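Local coordinates for uronate isomerase (Caulobacter crescentus, PDB 2Q01), which catalyses the interconversion of D-glucuronate with D-fructuronate and of D-galacturonate with D-tagaturonate in bacterial uronate metabolism, at residues Leu359-Asp363 / Glu364-Ser368; Glu405-Gly408 / Phe409-Val413; Ile458-Leu461 / Thr462-Pro466. All blocks are in the same frame, centred on the assembly; numbering follows the deposited sequence.

Contact 1 of 3, residues Leu359-Asp363 / Glu364-Ser368; sequences LFTLD and ETTYS
The backbone oxygen of D363 is gripped twice by T366. OG1 of T366 donates to D363 O over 2.7 Å, coming in nearly straight along the C=O direction (C=O...OG1 angle 167°), while T366 N gives a 3.1 Å bond to D363 O from above the carbonyl plane. The hydroxyl can do this because chi1 of 62° tucks OG1 between the backbone N and the carbonyl carbon, facing back into the turn.

The carboxylate of D363 is held separately: T365 OG1 donates to D363 OD1 over 2.8 Å, arriving from well above the carboxylate plane. That same OD1 meets R369 of the second subunit in a salt bridge, and OD2 takes the backbone N of T336, which would probably balance much of this buried charge.

T361 OG1 accepts from D363 N at 3.2 Å, an ST turn, and is also bonded to Y338, while T361 CG2 lies obliquely against the Y367 ring, 3.5 Å from CE1. Water 1 donates to both T361 O and Y367 OH, bridging the same pair. After strand 357-359 and a short loop, the type I turn D363-T366 leads into helix 366-375, a beta-to-alpha connection as in the TIM-barrel clan.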
loop_
_atom_site.group_PDB
_atom_site.type_symbol
_atom_site.label_atom_id
_atom_site.label_comp_id
_atom_site.label_asym_id
_atom_site.label_seq_id
_atom_site.Cartn_x
_atom_site.Cartn_y
_atom_site.Cartn_z
ATOM N N LEU B 359 -17.440 -8.188 3.118
ATOM C CA LEU B 359 -16.856 -6.868 2.869
ATOM C C LEU B 359 -15.955 -6.847 1.639
ATOM O O LEU B 359 -15.117 -7.734 1.443
ATOM C CB LEU B 359 -16.047 -6.399 4.072
ATOM C CG LEU B 359 -16.722 -6.230 5.428
ATOM C CD1 LEU B 359 -15.643 -5.998 6.472
ATOM C CD2 LEU B 359 -17.742 -5.089 5.423
ATOM N N PHE B 360 -16.134 -5.811 0.829
ATOM C CA PHE B 360 -15.344 -5.594 -0.369
ATOM C C PHE B 360 -14.647 -4.259 -0.214
ATOM O O PHE B 360 -15.016 -3.470 0.651
ATOM C CB PHE B 360 -16.251 -5.547 -1.594
ATOM C CG PHE B 360 -16.735 -6.889 -2.043
ATOM C CD1 PHE B 360 -17.779 -7.527 -1.387
ATOM C CD2 PHE B 360 -16.154 -7.513 -3.138
ATOM C CE1 PHE B 360 -18.222 -8.768 -1.803
ATOM C CE2 PHE B 360 -16.604 -8.749 -3.564
ATOM C CZ PHE B 360 -17.639 -9.378 -2.893
ATOM N N THR B 361 -13.644 -4.008 -1.048
ATOM C CA THR B 361 -12.954 -2.729 -1.037
ATOM C C THR B 361 -12.441 -2.334 -2.426
ATOM O O THR B 361 -12.232 -3.180 -3.295
ATOM C CB THR B 361 -11.806 -2.704 0.009
ATOM O OG1 THR B 361 -11.584 -1.359 0.449
ATOM C CG2 THR B 361 -10.516 -3.272 -0.547
ATOM N N LEU B 362 -12.276 -1.030 -2.617
ATOM C CA LEU B 362 -11.623 -0.459 -3.784
ATOM C C LEU B 362 -10.288 0.128 -3.333
ATOM O O LEU B 362 -9.483 0.599 -4.139
ATOM C CB LEU B 362 -12.510 0.629 -4.383
ATOM C CG LEU B 362 -13.166 0.450 -5.755
ATOM C CD1 LEU B 362 -13.163 -0.979 -6.223
ATOM C CD2 LEU B 362 -14.577 1.046 -5.780
ATOM N N ASP B 363 -10.067 0.069 -2.025
ATOM C CA ASP B 363 -8.879 0.598 -1.390
ATOM C C ASP B 363 -8.034 -0.560 -0.845
ATOM O O ASP B 363 -8.255 -1.020 0.284
ATOM C CB ASP B 363 -9.300 1.549 -0.263
ATOM C CG ASP B 363 -8.160 2.403 0.252
ATOM O OD1 ASP B 363 -7.062 2.393 -0.346
ATOM O OD2 ASP B 363 -8.370 3.094 1.269
ATOM N N GLU B 364 -7.062 -1.001 -1.649
ATOM C CA GLU B 364 -6.170 -2.134 -1.333
ATOM C C GLU B 364 -5.378 -1.988 -0.040
ATOM O O GLU B 364 -4.905 -2.981 0.526
ATOM C CB GLU B 364 -5.165 -2.363 -2.462
ATOM C CG GLU B 364 -5.738 -2.969 -3.718
ATOM C CD GLU B 364 -4.658 -3.315 -4.728
ATOM O OE1 GLU B 364 -4.457 -4.520 -4.992
ATOM O OE2 GLU B 364 -4.001 -2.385 -5.246
ATOM N N THR B 365 -5.236 -0.748 0.418
ATOM C CA THR B 365 -4.478 -0.434 1.629
ATOM C C THR B 365 -5.175 -0.896 2.915
ATOM O O THR B 365 -4.541 -1.002 3.967
ATOM C CB THR B 365 -4.151 1.062 1.685
ATOM O OG1 THR B 365 -5.357 1.820 1.826
ATOM C CG2 THR B 365 -3.454 1.482 0.395
ATOM N N THR B 366 -6.470 -1.188 2.809
ATOM C CA THR B 366 -7.276 -1.641 3.936
ATOM C C THR B 366 -7.232 -3.154 4.142
ATOM O O THR B 366 -7.786 -3.650 5.127
ATOM C CB THR B 366 -8.759 -1.220 3.791
ATOM O OG1 THR B 366 -9.319 -1.822 2.618
ATOM C CG2 THR B 366 -8.898 0.288 3.700
ATOM N N TYR B 367 -6.586 -3.880 3.223
ATOM C CA TYR B 367 -6.502 -5.348 3.296
ATOM C C TYR B 367 -5.823 -5.818 4.571
ATOM O O TYR B 367 -6.429 -6.489 5.401
ATOM C CB TYR B 367 -5.747 -5.940 2.097
ATOM C CG TYR B 367 -6.516 -5.978 0.804
ATOM C CD1 TYR B 367 -7.906 -6.105 0.790
ATOM C CD2 TYR B 367 -5.845 -5.919 -0.418
ATOM C CE1 TYR B 367 -8.611 -6.150 -0.412
ATOM C CE2 TYR B 367 -6.536 -5.958 -1.619
ATOM C CZ TYR B 367 -7.918 -6.071 -1.616
ATOM O OH TYR B 367 -8.607 -6.108 -2.813
ATOM N N SER B 368 -4.560 -5.450 4.717
ATOM C CA SER B 368 -3.771 -5.893 5.846
ATOM C C SER B 368 -4.094 -5.048 7.060
ATOM O O SER B 368 -3.994 -5.523 8.190
ATOM C CB SER B 368 -2.284 -5.798 5.520
ATOM O OG SER B 368 -1.937 -4.462 5.196
HETATM O O HOH W 1 -10.483 -4.907 -4.101
HETATM O O HOH W 2 -6.285 0.464 -4.046
#

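Contact 2 of 3, residues Glu405-Gly408 / Phe409-Val413. With K (potassium ion), chain E.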
loop_
_atom_site.group_PDB
_atom_site.type_symbol
_atom_site.label_atom_id
_atom_site.label_comp_id
_atom_site.label_asym_id
_atom_site.label_seq_id
_atom_site.Cartn_x
_atom_site.Cartn_y
_atom_site.Cartn_z
ATOM N N GLU B 405 -2.719 -13.996 5.971
ATOM C CA GLU B 405 -2.023 -14.168 7.245
ATOM C C GLU B 405 -2.845 -13.856 8.505
ATOM O O GLU B 405 -2.645 -14.479 9.548
ATOM C CB GLU B 405 -0.685 -13.439 7.211
ATOM C CG GLU B 405 0.272 -14.114 6.224
ATOM C CD GLU B 405 1.497 -13.294 5.906
ATOM O OE1 GLU B 405 1.369 -12.059 5.755
ATOM O OE2 GLU B 405 2.595 -13.889 5.821
ATOM N N THR B 406 -3.791 -12.926 8.393
ATOM C CA THR B 406 -4.682 -12.597 9.508
ATOM C C THR B 406 -6.070 -13.245 9.384
ATOM O O THR B 406 -6.577 -13.825 10.344
ATOM C CB THR B 406 -4.812 -11.078 9.687
ATOM O OG1 THR B 406 -3.503 -10.503 9.779
ATOM C CG2 THR B 406 -5.577 -10.754 10.940
ATOM N N ALA B 407 -6.675 -13.154 8.204
ATOM C CA ALA B 407 -8.012 -13.703 7.991
ATOM C C ALA B 407 -8.013 -15.209 7.713
ATOM O O ALA B 407 -8.990 -15.900 7.998
ATOM C CB ALA B 407 -8.725 -12.947 6.869
ATOM N N GLY B 408 -6.920 -15.724 7.164
ATOM C CA GLY B 408 -6.887 -17.100 6.703
ATOM C C GLY B 408 -7.618 -17.206 5.388
ATOM O O GLY B 408 -7.907 -16.193 4.748
ATOM N N PHE B 409 -7.915 -18.437 4.984
ATOM C CA PHE B 409 -8.631 -18.689 3.738
ATOM C C PHE B 409 -10.129 -18.837 3.960
ATOM O O PHE B 409 -10.926 -18.600 3.054
ATOM C CB PHE B 409 -8.109 -19.958 3.075
ATOM C CG PHE B 409 -6.727 -19.825 2.501
ATOM C CD1 PHE B 409 -6.529 -19.237 1.255
ATOM C CD2 PHE B 409 -5.627 -20.306 3.197
ATOM C CE1 PHE B 409 -5.251 -19.122 0.715
ATOM C CE2 PHE B 409 -4.347 -20.204 2.664
ATOM C CZ PHE B 409 -4.158 -19.610 1.423
ATOM N N TYR B 410 -10.505 -19.225 5.172
ATOM C CA TYR B 410 -11.870 -19.645 5.457
ATOM C C TYR B 410 -12.744 -18.477 5.891
ATOM O O TYR B 410 -13.949 -18.631 6.105
ATOM C CB TYR B 410 -11.857 -20.784 6.476
ATOM C CG TYR B 410 -11.098 -21.994 5.970
ATOM C CD1 TYR B 410 -9.751 -22.179 6.283
ATOM C CD2 TYR B 410 -11.713 -22.933 5.145
ATOM C CE1 TYR B 410 -9.046 -23.269 5.805
ATOM C CE2 TYR B 410 -11.011 -24.034 4.661
ATOM C CZ TYR B 410 -9.678 -24.190 4.996
ATOM O OH TYR B 410 -8.974 -25.273 4.528
ATOM N N ASN B 411 -12.105 -17.312 6.004
ATOM C CA ASN B 411 -12.761 -16.029 6.197
ATOM C C ASN B 411 -12.884 -15.253 4.883
ATOM O O ASN B 411 -13.184 -14.057 4.887
ATOM C CB ASN B 411 -11.974 -15.193 7.203
ATOM C CG ASN B 411 -12.237 -15.604 8.638
ATOM O OD1 ASN B 411 -13.389 -15.808 9.033
ATOM N ND2 ASN B 411 -11.191 -15.670 9.441
ATOM N N THR B 412 -12.622 -15.932 3.769
ATOM C CA THR B 412 -12.843 -15.375 2.435
ATOM C C THR B 412 -13.972 -16.155 1.741
ATOM O O THR B 412 -14.408 -17.195 2.240
ATOM C CB THR B 412 -11.538 -15.333 1.577
ATOM O OG1 THR B 412 -11.183 -16.654 1.144
ATOM C CG2 THR B 412 -10.369 -14.701 2.363
ATOM N N VAL B 413 -14.465 -15.646 0.612
ATOM C CA VAL B 413 -15.657 -16.220 -0.036
ATOM C C VAL B 413 -15.402 -16.744 -1.459
ATOM O O VAL B 413 -16.342 -17.068 -2.189
ATOM C CB VAL B 413 -16.863 -15.218 -0.037
ATOM C CG1 VAL B 413 -17.196 -14.776 1.360
ATOM C CG2 VAL B 413 -16.586 -13.998 -0.917
HETATM K K K E . -15.187 -14.124 10.152
HETATM O O HOH W 3 -9.246 -19.071 7.861
HETATM O O HOH W 4 -16.908 -16.036 9.677
#
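Two hydrogen-bonded links join A407 to the turn that follows it. N411 ND2 donates to A407 O at 2.6 Å, with the donor in the carbonyl plane on a lone pair and an N-H...O angle of 150°. Chi1 of -79° puts N411 CG opposite its own carbonyl carbon, bringing the amide back toward A407. Water 3 donates to A407 O as well and accepts from Y410 N at 3.0 Å, linking the last helical carbonyl to the turn backbone.

Metal binding uses the other end of the same amide. OD1 is turned to the potassium ion, 2.7 Å from N411 OD1. The carbonyls of A375, Y378 and L381, S75 O of the third subunit and water 4 complete the site, which therefore lies across a subunit interface.

The backbone turn has its own bonds. The chain leaves helix 393-407 at G408, whose positive phi (77°) breaks the helical path, and enters a type I turn from F409 to T412. T412 closes that turn with both N and OG1 reaching F409 O from one face of its plane, OG1 at 2.7 Å.

Apolar contact is slighter: A407 CB meets N411 CB at 4.0 Å. Beyond the segments, F409 packs on L457 of helix 451-469.

Contact 3 of 3, residues Ile458-Leu461 / Thr462-Pro466; sequences IVDL and TYNLP
D460 and N464, four residues apart on one helix, cross obliquely with their flat ends almost perpendicular, the carboxylate and amide planes 81° apart. N464 ND2 reaches D460 OD1 on its anti side at 3.0 Å, but the N-H...O angle is only 135° and OD1 is tilted out of the amide plane, so the bond is bent. Chi1 of -56° leaves the N464 amide anti to its own carbonyl carbon and leaning back along the helix to this oxygen. The amide also lies across V459, whose CG1 is 3.8 Å from ND2.

On the adjoining flank L461 and L465 run side by side, pointing the same way, with L461 CD1 and L465 CD2 3.9 Å apart. The other methyl of L465, CD1, passes obliquely over D460 CB, also at 3.9 Å. With an alanine at D460 the carboxylate is gone, and the N464 amide is likely to lose its acceptor on this side and be freer to turn.

Here helix 451-469 widens into a pi-type turn: L465 N bonds D460 O, five residues back, at 2.8 Å. P466, with no N-H to give, brings its CD to 3.4 Å from D460 O.

One turn earlier, T462 points its hydroxyl back along the axis. OG1 donates to I458 O at 2.8 Å, and T462 N reaches the same oxygen from the opposite face of its carbonyl plane.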
loop_
_atom_site.group_PDB
_atom_site.type_symbol
_atom_site.label_atom_id
_atom_site.label_comp_id
_atom_site.label_asym_id
_atom_site.label_seq_id
_atom_site.Cartn_x
_atom_site.Cartn_y
_atom_site.Cartn_z
ATOM N N ILE B 458 -7.500 -25.402 -2.847
ATOM C CA ILE B 458 -7.836 -24.974 -4.202
ATOM C C ILE B 458 -9.291 -25.326 -4.574
ATOM O O ILE B 458 -9.994 -24.508 -5.165
ATOM C CB ILE B 458 -6.778 -25.457 -5.250
ATOM C CG1 ILE B 458 -6.919 -24.703 -6.572
ATOM C CG2 ILE B 458 -6.837 -26.962 -5.473
ATOM C CD1 ILE B 458 -6.416 -23.306 -6.541
ATOM N N VAL B 459 -9.743 -26.511 -4.165
ATOM C CA VAL B 459 -11.103 -26.981 -4.433
ATOM C C VAL B 459 -12.128 -26.227 -3.575
ATOM O O VAL B 459 -13.223 -25.904 -4.050
ATOM C CB VAL B 459 -11.216 -28.521 -4.242
ATOM C CG1 VAL B 459 -12.617 -29.032 -4.604
ATOM C CG2 VAL B 459 -10.188 -29.234 -5.097
ATOM N N ASP B 460 -11.755 -25.928 -2.330
ATOM C CA ASP B 460 -12.600 -25.157 -1.414
ATOM C C ASP B 460 -12.808 -23.747 -1.945
ATOM O O ASP B 460 -13.947 -23.323 -2.166
ATOM C CB ASP B 460 -11.986 -25.104 -0.013
ATOM C CG ASP B 460 -12.394 -26.282 0.855
ATOM O OD1 ASP B 460 -13.369 -26.985 0.509
ATOM O OD2 ASP B 460 -11.739 -26.500 1.897
ATOM N N LEU B 461 -11.694 -23.055 -2.184
ATOM C CA LEU B 461 -11.673 -21.700 -2.746
ATOM C C LEU B 461 -12.490 -21.549 -4.030
ATOM O O LEU B 461 -13.165 -20.535 -4.227
ATOM C CB LEU B 461 -10.225 -21.263 -3.004
ATOM C CG LEU B 461 -9.429 -20.444 -1.973
ATOM C CD1 LEU B 461 -9.711 -20.809 -0.523
ATOM C CD2 LEU B 461 -7.929 -20.515 -2.268
ATOM N N THR B 462 -12.436 -22.567 -4.886
ATOM C CA THR B 462 -13.124 -22.550 -6.172
ATOM C C THR B 462 -14.620 -22.837 -6.045
ATOM O O THR B 462 -15.444 -22.142 -6.648
ATOM C CB THR B 462 -12.469 -23.552 -7.161
ATOM O OG1 THR B 462 -11.095 -23.194 -7.353
ATOM C CG2 THR B 462 -13.166 -23.548 -8.513
ATOM N N TYR B 463 -14.970 -23.841 -5.248
ATOM C CA TYR B 463 -16.310 -24.414 -5.317
ATOM C C TYR B 463 -17.060 -24.439 -3.980
ATOM O O TYR B 463 -18.178 -23.929 -3.894
ATOM C CB TYR B 463 -16.236 -25.819 -5.945
ATOM C CG TYR B 463 -17.569 -26.447 -6.314
ATOM C CD1 TYR B 463 -18.142 -26.231 -7.565
ATOM C CD2 TYR B 463 -18.239 -27.284 -5.416
ATOM C CE1 TYR B 463 -19.364 -26.814 -7.904
ATOM C CE2 TYR B 463 -19.455 -27.866 -5.743
ATOM C CZ TYR B 463 -20.011 -27.627 -6.983
ATOM O OH TYR B 463 -21.212 -28.212 -7.293
ATOM N N ASN B 464 -16.456 -25.037 -2.955
ATOM C CA ASN B 464 -17.147 -25.289 -1.681
ATOM C C ASN B 464 -17.369 -24.041 -0.838
ATOM O O ASN B 464 -18.447 -23.854 -0.274
ATOM C CB ASN B 464 -16.402 -26.337 -0.857
ATOM C CG ASN B 464 -16.200 -27.631 -1.606
ATOM O OD1 ASN B 464 -17.164 -28.288 -2.004
ATOM N ND2 ASN B 464 -14.941 -28.012 -1.801
ATOM N N LEU B 465 -16.339 -23.202 -0.752
ATOM C CA LEU B 465 -16.397 -21.946 0.003
ATOM C C LEU B 465 -17.326 -20.857 -0.563
ATOM O O LEU B 465 -18.018 -20.218 0.226
ATOM C CB LEU B 465 -14.991 -21.402 0.312
ATOM C CG LEU B 465 -14.337 -21.728 1.669
ATOM C CD1 LEU B 465 -14.538 -23.168 2.157
ATOM C CD2 LEU B 465 -12.855 -21.375 1.626
ATOM N N PRO B 466 -17.338 -20.620 -1.905
ATOM C CA PRO B 466 -18.403 -19.760 -2.463
ATOM C C PRO B 466 -19.835 -20.267 -2.212
ATOM O O PRO B 466 -20.742 -19.464 -1.990
ATOM C CB PRO B 466 -18.110 -19.768 -3.968
ATOM C CG PRO B 466 -16.670 -20.092 -4.080
ATOM C CD PRO B 466 -16.389 -21.039 -2.958
HETATM O O HOH W 5 -13.891 -19.174 -6.350
#

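Overall arrangement
Along the chain the three contacts come in series. Contact 1 leads from strand 357-359 of the four-stranded parallel sheet into helix 366-375, contact 2 ends helix 393-407, and contact 3 lies within helix 451-469. Contacts 1 and 2 have centres about 14 Å apart and do not touch, yet Y367 packs on helix 393-407. Contacts 2 and 3, about 12 Å centre to centre, meet directly: F409 CD1 packs on L461 CD1, and V413 O on P466 CG. Contacts 1 and 3 have centres about 21 Å apart. Contacts 1 and 2 sit at subunit contacts, the potassium ion being shared with the third subunit, whereas contact 3 joins helix 451-469 to the turn at 409-413 within one chain.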